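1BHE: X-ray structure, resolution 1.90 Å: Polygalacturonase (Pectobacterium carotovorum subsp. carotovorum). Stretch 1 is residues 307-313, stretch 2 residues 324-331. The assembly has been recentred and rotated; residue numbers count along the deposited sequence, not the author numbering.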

# COMPACT_ATOMS: atom_id res chain seq x y z
N PRO A 307 7.11 9.90 15.66
CA PRO A 307 6.37 8.74 16.10
C PRO A 307 4.86 8.86 15.99
O PRO A 307 4.18 7.88 15.66
N ILE A 308 4.30 10.02 16.29
CA ILE A 308 2.87 10.26 16.19
C ILE A 308 2.65 11.55 15.40
O ILE A 308 3.21 12.59 15.74
N VAL A 309 1.88 11.46 14.32
CA VAL A 309 1.57 12.62 13.50
C VAL A 309 0.06 12.68 13.22
O VAL A 309 -0.51 11.80 12.59
N ILE A 310 -0.57 13.76 13.67
CA ILE A 310 -1.96 14.05 13.38
C ILE A 310 -1.94 15.46 12.78
O ILE A 310 -1.84 16.45 13.50
N ASP A 311 -1.97 15.53 11.46
CA ASP A 311 -1.89 16.81 10.77
C ASP A 311 -3.02 17.06 9.79
O ASP A 311 -3.13 16.40 8.76
N THR A 312 -3.82 18.09 10.09
CA THR A 312 -4.93 18.46 9.23
C THR A 312 -4.53 19.43 8.13
O THR A 312 -5.33 19.71 7.23
N VAL A 313 -3.31 19.95 8.16
CA VAL A 313 -2.83 20.83 7.10
C VAL A 313 -1.46 20.36 6.63
O VAL A 313 -0.49 21.11 6.54
N ASP A 324 -13.24 16.09 10.37
CA ASP A 324 -14.10 15.75 11.50
C ASP A 324 -13.57 14.43 12.06
O ASP A 324 -13.99 13.34 11.68
N TRP A 325 -12.48 14.55 12.81
CA TRP A 325 -11.75 13.40 13.32
C TRP A 325 -12.04 13.20 14.80
O TRP A 325 -11.86 14.12 15.61
N SER A 326 -12.53 12.02 15.17
CA SER A 326 -12.86 11.74 16.56
C SER A 326 -12.67 10.28 16.94
O SER A 326 -12.43 9.42 16.09
N ASP A 327 -12.76 10.00 18.24
CA ASP A 327 -12.58 8.66 18.79
C ASP A 327 -11.28 8.05 18.29
O ASP A 327 -11.22 7.03 17.61
N ILE A 328 -10.19 8.73 18.63
CA ILE A 328 -8.83 8.34 18.26
C ILE A 328 -8.06 8.00 19.53
O ILE A 328 -7.89 8.85 20.41
N THR A 329 -7.67 6.74 19.70
CA THR A 329 -6.99 6.31 20.91
C THR A 329 -5.63 5.66 20.66
O THR A 329 -5.42 4.92 19.70
N PHE A 330 -4.70 5.94 21.56
CA PHE A 330 -3.37 5.34 21.54
C PHE A 330 -3.15 4.66 22.90
O PHE A 330 -3.32 5.32 23.93
N LYS A 331 -2.80 3.39 22.90
CA LYS A 331 -2.58 2.65 24.14
C LYS A 331 -1.34 1.77 24.07
O LYS A 331 -1.15 1.00 23.13

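Two strands can pack against each other without a hydrogen bond between them; side chains alone can fill the gap, and this polygalacturonase offers a compact example. The axes of the two strands come no closer than 11.0 Å and run at 141° to one another, roughly antiparallel. No hydrogen bond crosses between them; the 300 Å² buried between the two stretches is mostly apolar side-chain packing, with the carbonyl O of Asp-311 at the edge of an indole.

Along the second stretch, Asp-324 is exposed and lies out of reach, and the packing begins with Trp-325. Its CA-to-CB bond points toward stretch 1, and an m rotamer, with chi2 near -10°, carries the indole across to three consecutive residues. Thr-312 covers one face of the ring: its CG2 methyl sits 4.0 Å from the centroid of the six-membered ring, a CH-pi contact, and approaches Trp-325 CZ3 to 3.5 Å. Thr-312 is a p rotamer whose hydroxyl is hydrogen-bonded elsewhere in the structure, so its methyl can meet the indole without leaving the polar group unsatisfied. At the ring edge, Ile-310 CG2 lies 3.8 Å from Trp-325 CZ3, while the backbone O of Asp-311 is 3.7 Å from Trp-325 CH2. The CA-to-CB bond of Asp-311 points away, and OD1 of its side chain accepts a hydrogen bond of 2.9 Å from Val-313 N, a link within stretch 1 alone.

Ser-326, its OG hydrogen-bonded elsewhere in the structure, and Asp-327 make no contact with stretch 1. Asp-327 has positive phi and psi, 51° and 61°, a local departure from the extended conformation, after which the CA-to-CB bond of Ile-328 is again directed toward stretch 1. This m,t side chain contributes modestly, its CG2 lying 4.3 Å from CD1 of Ile-310. Thr-329 is out of reach, and the alternation familiar from extended strands brings Phe-330 back toward the partner.

Phe-330, with chi1 m and chi2 of 78°, closes the row. Ile-308 CD1 lies over one face of its ring, 4.2 Å from the centroid and 25° off the normal, in a second CH-pi contact; Ile-308 CG2 also comes within 3.6 Å of Phe-330 CZ. Near the ring plane, Ile-310 CD1 reaches Phe-330 CE1 at 4.2 Å. Ile-308 and Ile-310, both m,t, have CA-to-CB bonds directed toward stretch 2, whereas that of Val-309 between them is directed away. Ile-310 thus touches Trp-325, Ile-328 and Phe-330, joining the two aromatic contacts into one apolar layer. Lys-331 ends the stretch, exposed and beyond reach of stretch 1, its NZ hydrogen-bonded to a residue just outside the stretches.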

# COMPACT_ATOMS: atom_id res chain seq x y z
CB PRO A 307 6.84 8.49 17.53
CG PRO A 307 7.48 9.76 17.98
CD PRO A 307 8.02 10.40 16.73
CB ILE A 308 2.12 10.36 17.53
CG1 ILE A 308 2.21 9.07 18.33
CG2 ILE A 308 0.65 10.73 17.29
CD1 ILE A 308 1.61 9.12 19.72
CB VAL A 309 2.28 12.67 12.14
CG1 VAL A 309 1.85 13.90 11.34
CG2 VAL A 309 3.80 12.67 12.25
CB ILE A 310 -2.93 13.95 14.56
CG1 ILE A 310 -3.02 12.52 15.08
CG2 ILE A 310 -4.31 14.46 14.16
CD1 ILE A 310 -3.99 12.29 16.22
CB ASP A 311 -0.55 16.89 10.00
CG ASP A 311 -0.13 18.32 9.75
OD1 ASP A 311 -1.01 19.21 9.74
OD2 ASP A 311 1.08 18.56 9.57
CB THR A 312 -6.08 19.11 10.04
OG1 THR A 312 -5.59 20.36 10.56
CG2 THR A 312 -6.53 18.21 11.18
CB VAL A 313 -2.74 22.31 7.53
CG1 VAL A 313 -4.11 22.98 7.54
CG2 VAL A 313 -2.08 22.44 8.89
CB ASP A 324 -15.57 15.65 11.14
CG ASP A 324 -16.44 15.31 12.33
OD1 ASP A 324 -15.96 15.34 13.48
OD2 ASP A 324 -17.63 14.99 12.12
CB TRP A 325 -10.25 13.60 13.04
CG TRP A 325 -9.86 13.80 11.61
CD1 TRP A 325 -10.62 13.66 10.49
CD2 TRP A 325 -8.55 14.14 11.12
NE1 TRP A 325 -9.91 13.92 9.35
CE2 TRP A 325 -8.62 14.21 9.72
CE3 TRP A 325 -7.33 14.41 11.74
CZ2 TRP A 325 -7.53 14.54 8.92
CZ3 TRP A 325 -6.24 14.72 10.95
CH2 TRP A 325 -6.34 14.79 9.55
CB SER A 326 -14.29 12.20 16.87
OG SER A 326 -15.24 11.51 16.09
CB ASP A 327 -13.78 7.76 18.51
CG ASP A 327 -13.70 6.41 19.19
OD1 ASP A 327 -12.91 6.23 20.14
OD2 ASP A 327 -14.43 5.49 18.75
CB ILE A 328 -8.13 9.45 17.46
CG1 ILE A 328 -8.92 9.79 16.19
CG2 ILE A 328 -6.71 9.07 17.09
CD1 ILE A 328 -8.58 11.12 15.56
CB THR A 329 -7.84 5.31 21.71
OG1 THR A 329 -8.07 4.15 20.90
CG2 THR A 329 -9.18 5.89 22.12
CB PHE A 330 -2.25 6.35 21.31
CG PHE A 330 -2.27 7.16 20.05
CD1 PHE A 330 -3.12 8.24 19.91
CD2 PHE A 330 -1.42 6.84 19.00
CE1 PHE A 330 -3.13 8.98 18.74
CE2 PHE A 330 -1.42 7.58 17.84
CZ PHE A 330 -2.28 8.65 17.70
CB LYS A 331 -3.80 1.78 24.47
CG LYS A 331 -3.71 1.06 25.81
CD LYS A 331 -5.06 0.51 26.23
CE LYS A 331 -5.09 0.18 27.72
NZ LYS A 331 -3.95 -0.69 28.13